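Local coordinates for condensin complex subunit 3 (PDB 5OQR), which serves as a regulatory subunit of the condensin complex, which is required to convert interphase chromatin into condensed, mitotic-like chromosomes, at residues 638-650 with 703-717. Sequence-based numbering, arbitrary orientation.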
ATOM      1  N   ALA A 638      12.790 -15.237  12.288  1.00 38.73           N
ATOM      2  CA  ALA A 638      13.463 -16.285  13.037  1.00 43.86           C
ATOM      3  C   ALA A 638      12.484 -17.407  13.346  1.00 43.43           C
ATOM      4  O   ALA A 638      11.289 -17.172  13.544  1.00 41.22           O
ATOM      5  CB  ALA A 638      14.063 -15.743  14.339  1.00 43.20           C
ATOM      6  N   HIS A 639      13.008 -18.634  13.381  1.00 45.08           N
ATOM      7  CA  HIS A 639      12.202 -19.774  13.804  1.00 43.51           C
ATOM      8  C   HIS A 639      11.685 -19.585  15.223  1.00 44.60           C
ATOM      9  O   HIS A 639      10.570 -20.010  15.549  1.00 38.52           O
ATOM     10  CB  HIS A 639      13.026 -21.058  13.710  1.00 44.93           C
ATOM     11  CG  HIS A 639      12.496 -22.178  14.549  1.00 47.61           C
ATOM     12  ND1 HIS A 639      11.550 -23.070  14.092  1.00 50.52           N
ATOM     13  CD2 HIS A 639      12.776 -22.547  15.821  1.00 46.55           C
ATOM     14  CE1 HIS A 639      11.273 -23.941  15.045  1.00 48.28           C
ATOM     15  NE2 HIS A 639      12.003 -23.645  16.106  1.00 49.33           N
ATOM     16  N   GLU A 640      12.484 -18.950  16.083  1.00 43.52           N
ATOM     17  CA  GLU A 640      12.087 -18.779  17.475  1.00 38.88           C
ATOM     18  C   GLU A 640      10.921 -17.811  17.614  1.00 38.61           C
ATOM     19  O   GLU A 640      10.166 -17.894  18.588  1.00 36.72           O
ATOM     20  CB  GLU A 640      13.273 -18.294  18.306  1.00 40.78           C
ATOM     21  CG  GLU A 640      14.412 -19.291  18.421  1.00 44.25           C
ATOM     22  CD  GLU A 640      15.255 -19.377  17.163  1.00 56.54           C
ATOM     23  OE1 GLU A 640      15.000 -18.600  16.222  1.00 48.07           O
ATOM     24  OE2 GLU A 640      16.171 -20.226  17.113  1.00 78.74           O
ATOM     25  N   ASN A 641      10.759 -16.889  16.664  1.00 35.29           N
ATOM     26  CA  ASN A 641       9.632 -15.965  16.727  1.00 38.07           C
ATOM     27  C   ASN A 641       8.331 -16.664  16.369  1.00 33.72           C
ATOM     28  O   ASN A 641       7.288 -16.392  16.972  1.00 34.92           O
ATOM     29  CB  ASN A 641       9.872 -14.774  15.801  1.00 45.08           C
ATOM     30  CG  ASN A 641      10.948 -13.844  16.314  1.00 35.55           C
ATOM     31  OD1 ASN A 641      11.336 -13.908  17.478  1.00 36.39           O
ATOM     32  ND2 ASN A 641      11.432 -12.966  15.447  1.00 40.95           N
ATOM     33  N   GLN A 642       8.370 -17.564  15.386  1.00 31.16           N
ATOM     34  CA  GLN A 642       7.183 -18.346  15.060  1.00 32.19           C
ATOM     35  C   GLN A 642       6.772 -19.222  16.235  1.00 31.99           C
ATOM     36  O   GLN A 642       5.579 -19.408  16.492  1.00 32.45           O
ATOM     37  CB  GLN A 642       7.439 -19.195  13.816  1.00 29.24           C
ATOM     38  CG  GLN A 642       7.764 -18.380  12.580  1.00 32.03           C
ATOM     39  CD  GLN A 642       7.802 -19.213  11.316  1.00 33.02           C
ATOM     40  OE1 GLN A 642       8.609 -20.128  11.185  1.00 36.56           O
ATOM     41  NE2 GLN A 642       6.923 -18.898  10.375  1.00 35.88           N
ATOM     42  N   TRP A 643       7.752 -19.752  16.970  1.00 33.67           N
ATOM     43  CA  TRP A 643       7.446 -20.582  18.128  1.00 26.76           C
ATOM     44  C   TRP A 643       6.709 -19.786  19.195  1.00 28.70           C
ATOM     45  O   TRP A 643       5.734 -20.271  19.781  1.00 38.94           O
ATOM     46  CB  TRP A 643       8.737 -21.175  18.692  1.00 30.10           C
ATOM     47  CG  TRP A 643       8.527 -22.228  19.735  1.00 29.70           C
ATOM     48  CD1 TRP A 643       8.322 -22.033  21.067  1.00 32.87           C
ATOM     49  CD2 TRP A 643       8.514 -23.645  19.532  1.00 28.33           C
ATOM     50  NE1 TRP A 643       8.179 -23.237  21.706  1.00 33.25           N
ATOM     51  CE2 TRP A 643       8.294 -24.244  20.785  1.00 27.91           C
ATOM     52  CE3 TRP A 643       8.667 -24.466  18.411  1.00 29.15           C
ATOM     53  CZ2 TRP A 643       8.219 -25.624  20.950  1.00 27.00           C
ATOM     54  CZ3 TRP A 643       8.592 -25.832  18.576  1.00 28.96           C
ATOM     55  CH2 TRP A 643       8.372 -26.398  19.836  1.00 26.80           C
ATOM     56  N   ARG A 644       7.159 -18.559  19.462  1.00 28.61           N
ATOM     57  CA  ARG A 644       6.500 -17.725  20.462  1.00 29.13           C
ATOM     58  C   ARG A 644       5.054 -17.434  20.088  1.00 31.76           C
ATOM     59  O   ARG A 644       4.203 -17.288  20.971  1.00 30.12           O
ATOM     60  CB  ARG A 644       7.264 -16.413  20.638  1.00 36.47           C
ATOM     61  CG  ARG A 644       8.684 -16.570  21.141  1.00 38.02           C
ATOM     62  CD  ARG A 644       9.342 -15.218  21.332  1.00 43.29           C
ATOM     63  NE  ARG A 644      10.743 -15.329  21.733  1.00 48.87           N
ATOM     64  CZ  ARG A 644      11.783 -15.210  20.914  1.00 45.28           C
ATOM     65  NH1 ARG A 644      11.608 -14.968  19.622  1.00 50.00           N
ATOM     66  NH2 ARG A 644      13.014 -15.330  21.390  1.00 43.65           N
ATOM     67  N   ILE A 645       4.757 -17.338  18.792  1.00 32.42           N
ATOM     68  CA  ILE A 645       3.396 -17.033  18.364  1.00 32.43           C
ATOM     69  C   ILE A 645       2.500 -18.251  18.543  1.00 31.95           C
ATOM     70  O   ILE A 645       1.341 -18.129  18.957  1.00 35.05           O
ATOM     71  CB  ILE A 645       3.399 -16.530  16.909  1.00 38.50           C
ATOM     72  CG1 ILE A 645       4.232 -15.250  16.799  1.00 34.65           C
ATOM     73  CG2 ILE A 645       1.973 -16.273  16.421  1.00 31.97           C
ATOM     74  CD1 ILE A 645       4.509 -14.806  15.382  1.00 30.88           C
ATOM     75  N   ALA A 646       3.017 -19.443  18.243  1.00 32.71           N
ATOM     76  CA  ALA A 646       2.249 -20.661  18.470  1.00 35.62           C
ATOM     77  C   ALA A 646       2.010 -20.898  19.955  1.00 29.45           C
ATOM     78  O   ALA A 646       1.023 -21.541  20.328  1.00 35.43           O
ATOM     79  CB  ALA A 646       2.967 -21.856  17.847  1.00 29.46           C
ATOM     80  N   THR A 647       2.887 -20.380  20.815  1.00 24.18           N
ATOM     81  CA  THR A 647       2.757 -20.608  22.249  1.00 29.69           C
ATOM     82  C   THR A 647       1.592 -19.829  22.850  1.00 32.93           C
ATOM     83  O   THR A 647       1.042 -20.239  23.877  1.00 41.13           O
ATOM     84  CB  THR A 647       4.064 -20.236  22.945  1.00 34.65           C
ATOM     85  OG1 THR A 647       5.104 -21.108  22.489  1.00 34.32           O
ATOM     86  CG2 THR A 647       3.942 -20.352  24.461  1.00 33.76           C
ATOM     87  N   ILE A 648       1.211 -18.708  22.242  1.00 32.90           N
ATOM     88  CA  ILE A 648       0.072 -17.916  22.692  1.00 33.15           C
ATOM     89  C   ILE A 648      -1.049 -17.906  21.673  1.00 32.34           C
ATOM     90  O   ILE A 648      -2.118 -17.340  21.943  1.00 29.00           O
ATOM     91  CB  ILE A 648       0.492 -16.475  23.052  1.00 28.59           C
ATOM     92  CG1 ILE A 648       1.199 -15.781  21.881  1.00 29.60           C
ATOM     93  CG2 ILE A 648       1.393 -16.475  24.273  1.00 38.39           C
ATOM     94  CD1 ILE A 648       0.274 -15.037  20.951  1.00 32.90           C
ATOM     95  N   PHE A 649      -0.835 -18.515  20.508  1.00 28.95           N
ATOM     96  CA  PHE A 649      -1.853 -18.666  19.477  1.00 31.37           C
ATOM     97  C   PHE A 649      -3.241 -18.940  20.048  1.00 35.66           C
ATOM     98  O   PHE A 649      -4.175 -18.155  19.853  1.00 39.82           O
ATOM     99  CB  PHE A 649      -1.418 -19.803  18.546  1.00 34.95           C
ATOM    100  CG  PHE A 649      -2.294 -19.991  17.344  1.00 39.38           C
ATOM    101  CD1 PHE A 649      -3.532 -20.598  17.453  1.00 42.23           C
ATOM    102  CD2 PHE A 649      -1.861 -19.587  16.096  1.00 34.54           C
ATOM    103  CE1 PHE A 649      -4.328 -20.776  16.345  1.00 41.36           C
ATOM    104  CE2 PHE A 649      -2.651 -19.766  14.986  1.00 37.27           C
ATOM    105  CZ  PHE A 649      -3.886 -20.360  15.108  1.00 39.63           C
ATOM    106  N   CYS A 650      -3.392 -20.062  20.752  1.00 40.09           N
ATOM    107  CA  CYS A 650      -4.719 -20.506  21.166  1.00 38.11           C
ATOM    108  C   CYS A 650      -5.383 -19.488  22.081  1.00 36.60           C
ATOM    109  O   CYS A 650      -6.562 -19.163  21.913  1.00 42.53           O
ATOM    110  CB  CYS A 650      -4.621 -21.868  21.855  1.00 37.96           C
ATOM    111  SG  CYS A 650      -4.180 -23.218  20.750  1.00 40.19           S
ATOM    112  N   ASN A 703      15.180 -29.269  15.629  1.00 95.97           N
ATOM    113  CA  ASN A 703      14.252 -28.166  15.805  1.00 73.66           C
ATOM    114  C   ASN A 703      12.845 -28.737  15.689  1.00 64.70           C
ATOM    115  O   ASN A 703      12.546 -29.458  14.731  1.00 71.36           O
ATOM    116  CB  ASN A 703      14.474 -27.088  14.740  1.00 76.15           C
ATOM    117  CG  ASN A 703      15.047 -25.800  15.296  1.00 72.06           C
ATOM    118  OD1 ASN A 703      15.260 -25.653  16.502  1.00 71.65           O
ATOM    119  ND2 ASN A 703      15.311 -24.852  14.401  1.00 80.23           N
ATOM    120  N   HIS A 704      11.990 -28.432  16.656  1.00 53.06           N
ATOM    121  CA  HIS A 704      10.633 -28.945  16.619  1.00 48.97           C
ATOM    122  C   HIS A 704       9.776 -28.079  15.707  1.00 44.77           C
ATOM    123  O   HIS A 704       9.907 -26.852  15.685  1.00 51.12           O
ATOM    124  CB  HIS A 704      10.040 -28.999  18.023  1.00 51.00           C
ATOM    125  CG  HIS A 704      10.800 -29.887  18.955  1.00 46.37           C
ATOM    126  ND1 HIS A 704      10.765 -31.261  18.866  1.00 49.00           N
ATOM    127  CD2 HIS A 704      11.631 -29.597  19.983  1.00 55.55           C
ATOM    128  CE1 HIS A 704      11.535 -31.780  19.805  1.00 62.33           C
ATOM    129  NE2 HIS A 704      12.072 -30.791  20.497  1.00 67.16           N
ATOM    130  N   ASN A 705       8.918 -28.732  14.932  1.00 42.10           N
ATOM    131  CA  ASN A 705       8.043 -28.026  14.011  1.00 33.11           C
ATOM    132  C   ASN A 705       7.032 -27.196  14.791  1.00 32.04           C
ATOM    133  O   ASN A 705       6.386 -27.694  15.716  1.00 33.03           O
ATOM    134  CB  ASN A 705       7.334 -29.023  13.101  1.00 35.36           C
ATOM    135  CG  ASN A 705       6.561 -28.352  11.994  1.00 34.97           C
ATOM    136  OD1 ASN A 705       5.357 -28.134  12.109  1.00 36.84           O
ATOM    137  ND2 ASN A 705       7.250 -28.024  10.907  1.00 32.28           N
ATOM    138  N   VAL A 706       6.901 -25.922  14.414  1.00 33.72           N
ATOM    139  CA  VAL A 706       6.002 -25.023  15.131  1.00 33.15           C
ATOM    140  C   VAL A 706       4.558 -25.482  14.981  1.00 29.28           C
ATOM    141  O   VAL A 706       3.760 -25.388  15.920  1.00 29.59           O
ATOM    142  CB  VAL A 706       6.188 -23.574  14.639  1.00 31.40           C
ATOM    143  CG1 VAL A 706       5.245 -22.625  15.370  1.00 28.95           C
ATOM    144  CG2 VAL A 706       7.626 -23.129  14.825  1.00 33.53           C
ATOM    145  N   HIS A 707       4.196 -25.975  13.796  1.00 32.11           N
ATOM    146  CA  HIS A 707       2.814 -26.379  13.564  1.00 30.58           C
ATOM    147  C   HIS A 707       2.475 -27.658  14.319  1.00 31.96           C
ATOM    148  O   HIS A 707       1.368 -27.795  14.848  1.00 31.31           O
ATOM    149  CB  HIS A 707       2.564 -26.546  12.067  1.00 32.45           C
ATOM    150  CG  HIS A 707       2.110 -25.292  11.386  1.00 38.80           C
ATOM    151  ND1 HIS A 707       1.840 -25.238  10.037  1.00 40.93           N
ATOM    152  CD2 HIS A 707       1.875 -24.048  11.866  1.00 34.88           C
ATOM    153  CE1 HIS A 707       1.455 -24.017   9.715  1.00 40.83           C
ATOM    154  NE2 HIS A 707       1.469 -23.276  10.806  1.00 34.18           N
ATOM    155  N   LEU A 708       3.408 -28.605  14.383  1.00 29.55           N
ATOM    156  CA  LEU A 708       3.175 -29.776  15.216  1.00 30.03           C
ATOM    157  C   LEU A 708       3.179 -29.401  16.691  1.00 29.77           C
ATOM    158  O   LEU A 708       2.456 -30.009  17.487  1.00 33.44           O
ATOM    159  CB  LEU A 708       4.223 -30.850  14.930  1.00 30.27           C
ATOM    160  CG  LEU A 708       3.853 -32.260  15.394  1.00 27.76           C
ATOM    161  CD1 LEU A 708       2.637 -32.786  14.642  1.00 34.05           C
ATOM    162  CD2 LEU A 708       5.029 -33.200  15.214  1.00 37.88           C
ATOM    163  N   HIS A 709       3.982 -28.407  17.071  1.00 29.80           N
ATOM    164  CA  HIS A 709       3.899 -27.865  18.421  1.00 28.71           C
ATOM    165  C   HIS A 709       2.557 -27.185  18.649  1.00 28.09           C
ATOM    166  O   HIS A 709       1.992 -27.264  19.745  1.00 28.55           O
ATOM    167  CB  HIS A 709       5.046 -26.884  18.662  1.00 29.33           C
ATOM    168  CG  HIS A 709       4.902 -26.085  19.918  1.00 28.97           C
ATOM    169  ND1 HIS A 709       4.762 -24.714  19.917  1.00 33.36           N
ATOM    170  CD2 HIS A 709       4.862 -26.465  21.217  1.00 24.79           C
ATOM    171  CE1 HIS A 709       4.648 -24.283  21.161  1.00 30.80           C
ATOM    172  NE2 HIS A 709       4.705 -25.326  21.969  1.00 33.97           N
ATOM    173  N   LEU A 710       2.025 -26.519  17.623  1.00 29.38           N
ATOM    174  CA  LEU A 710       0.731 -25.863  17.756  1.00 29.94           C
ATOM    175  C   LEU A 710      -0.389 -26.884  17.912  1.00 30.31           C
ATOM    176  O   LEU A 710      -1.363 -26.641  18.632  1.00 30.38           O
ATOM    177  CB  LEU A 710       0.477 -24.965  16.545  1.00 27.01           C
ATOM    178  CG  LEU A 710      -0.828 -24.169  16.559  1.00 33.66           C
ATOM    179  CD1 LEU A 710      -0.876 -23.226  17.746  1.00 36.64           C
ATOM    180  CD2 LEU A 710      -0.992 -23.407  15.261  1.00 29.41           C
ATOM    181  N   ALA A 711      -0.274 -28.028  17.238  1.00 37.00           N
ATOM    182  CA  ALA A 711      -1.237 -29.105  17.436  1.00 25.25           C
ATOM    183  C   ALA A 711      -1.299 -29.511  18.902  1.00 27.75           C
ATOM    184  O   ALA A 711      -2.383 -29.636  19.481  1.00 31.80           O
ATOM    185  CB  ALA A 711      -0.868 -30.298  16.558  1.00 24.28           C
ATOM    186  N   ASN A 712      -0.136 -29.713  19.524  1.00 29.42           N
ATOM    187  CA  ASN A 712      -0.103 -30.038  20.944  1.00 29.15           C
ATOM    188  C   ASN A 712      -0.771 -28.948  21.775  1.00 35.05           C
ATOM    189  O   ASN A 712      -1.489 -29.245  22.736  1.00 33.98           O
ATOM    190  CB  ASN A 712       1.340 -30.249  21.399  1.00 29.77           C
ATOM    191  CG  ASN A 712       2.034 -31.351  20.631  1.00 27.87           C
ATOM    192  OD1 ASN A 712       1.394 -32.272  20.126  1.00 28.21           O
ATOM    193  ND2 ASN A 712       3.354 -31.263  20.537  1.00 34.77           N
ATOM    194  N   MET A 713      -0.543 -27.679  21.425  1.00 37.15           N
ATOM    195  CA  MET A 713      -1.197 -26.584  22.135  1.00 29.43           C
ATOM    196  C   MET A 713      -2.711 -26.698  22.028  1.00 29.19           C
ATOM    197  O   MET A 713      -3.432 -26.547  23.020  1.00 35.84           O
ATOM    198  CB  MET A 713      -0.729 -25.236  21.580  1.00 37.00           C
ATOM    199  CG  MET A 713       0.763 -24.977  21.702  1.00 37.96           C
ATOM    200  SD  MET A 713       1.370 -25.069  23.392  1.00 40.30           S
ATOM    201  CE  MET A 713       0.448 -23.742  24.157  1.00 38.47           C
ATOM    202  N   ILE A 714      -3.210 -26.953  20.820  1.00 26.90           N
ATOM    203  CA  ILE A 714      -4.651 -27.060  20.612  1.00 34.72           C
ATOM    204  C   ILE A 714      -5.231 -28.180  21.469  1.00 36.75           C
ATOM    205  O   ILE A 714      -6.227 -27.991  22.175  1.00 38.14           O
ATOM    206  CB  ILE A 714      -4.955 -27.266  19.117  1.00 34.67           C
ATOM    207  CG1 ILE A 714      -4.531 -26.023  18.329  1.00 26.37           C
ATOM    208  CG2 ILE A 714      -6.437 -27.558  18.898  1.00 42.07           C
ATOM    209  CD1 ILE A 714      -4.572 -26.182  16.829  1.00 28.58           C
ATOM    210  N   PHE A 715      -4.614 -29.364  21.429  1.00 32.19           N
ATOM    211  CA  PHE A 715      -5.126 -30.485  22.211  1.00 35.57           C
ATOM    212  C   PHE A 715      -5.238 -30.126  23.686  1.00 39.12           C
ATOM    213  O   PHE A 715      -6.196 -30.521  24.358  1.00 41.25           O
ATOM    214  CB  PHE A 715      -4.228 -31.711  22.031  1.00 31.17           C
ATOM    215  CG  PHE A 715      -4.318 -32.333  20.669  1.00 29.76           C
ATOM    216  CD1 PHE A 715      -5.546 -32.633  20.110  1.00 27.00           C
ATOM    217  CD2 PHE A 715      -3.175 -32.609  19.945  1.00 28.45           C
ATOM    218  CE1 PHE A 715      -5.631 -33.198  18.861  1.00 23.97           C
ATOM    219  CE2 PHE A 715      -3.254 -33.173  18.693  1.00 27.82           C
ATOM    220  CZ  PHE A 715      -4.484 -33.468  18.150  1.00 27.49           C
ATOM    221  N   GLU A 716      -4.270 -29.373  24.206  1.00 34.48           N
ATOM    222  CA  GLU A 716      -4.273 -29.013  25.617  1.00 33.31           C
ATOM    223  C   GLU A 716      -5.258 -27.900  25.948  1.00 35.89           C
ATOM    224  O   GLU A 716      -5.579 -27.712  27.125  1.00 48.79           O
ATOM    225  CB  GLU A 716      -2.867 -28.596  26.046  1.00 41.67           C
ATOM    226  CG  GLU A 716      -1.903 -29.757  26.198  1.00 47.64           C
ATOM    227  CD  GLU A 716      -0.465 -29.308  26.338  1.00 52.15           C
ATOM    228  OE1 GLU A 716      -0.199 -28.099  26.178  1.00 59.58           O
ATOM    229  OE2 GLU A 716       0.400 -30.164  26.611  1.00 57.92           O
ATOM    230  N   SER A 717      -5.748 -27.166  24.948  1.00 33.84           N
ATOM    231  CA  SER A 717      -6.666 -26.061  25.179  1.00 39.62           C
ATOM    232  C   SER A 717      -8.113 -26.401  24.849  1.00 46.81           C
ATOM    233  O   SER A 717      -9.012 -25.662  25.263  1.00 49.29           O
ATOM    234  CB  SER A 717      -6.240 -24.841  24.355  1.00 42.59           C
ATOM    235  OG  SER A 717      -6.696 -24.948  23.020  1.00 44.93           O
TER
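Residues 639-650, the first part of helix 639-661, pack side by side and nearly parallel with helix 706-717 in the C-terminal part of this helical-repeat chain, the latter within HEAT repeat 9; the axes of these segments approach to 8.9 Å and cross at -17°. No hydrogen bond links the segments. V706 is a knob in the hole formed by H639, Q642, W643 and A646, with CG1 3.5 Å from A646 CB. Beside it, the six-membered ring of W643 and the imidazole of H709 form an offset stack, centroids 3.9 Å apart and planes 10° from parallel. W643 CG lies anti to its backbone N (chi1 -170°), which carries the indole across to H709, while H704 O meets the indole edge 3.3 Å from CZ3. A leucine in place of W643 would probably leave one face of the H709 imidazole without its stacking partner and open a gap beside H704. Further along, L710 CD2 sits over the F649 ring, 4.0 Å from its centroid, in a CH-pi contact, and C650 SG rests 3.7 Å from I714 CG1. Helix 725-736 touches F649, C650 and A711, helix 601-613 packs on I645 and I648, and helix 745-759 on L708 and F715.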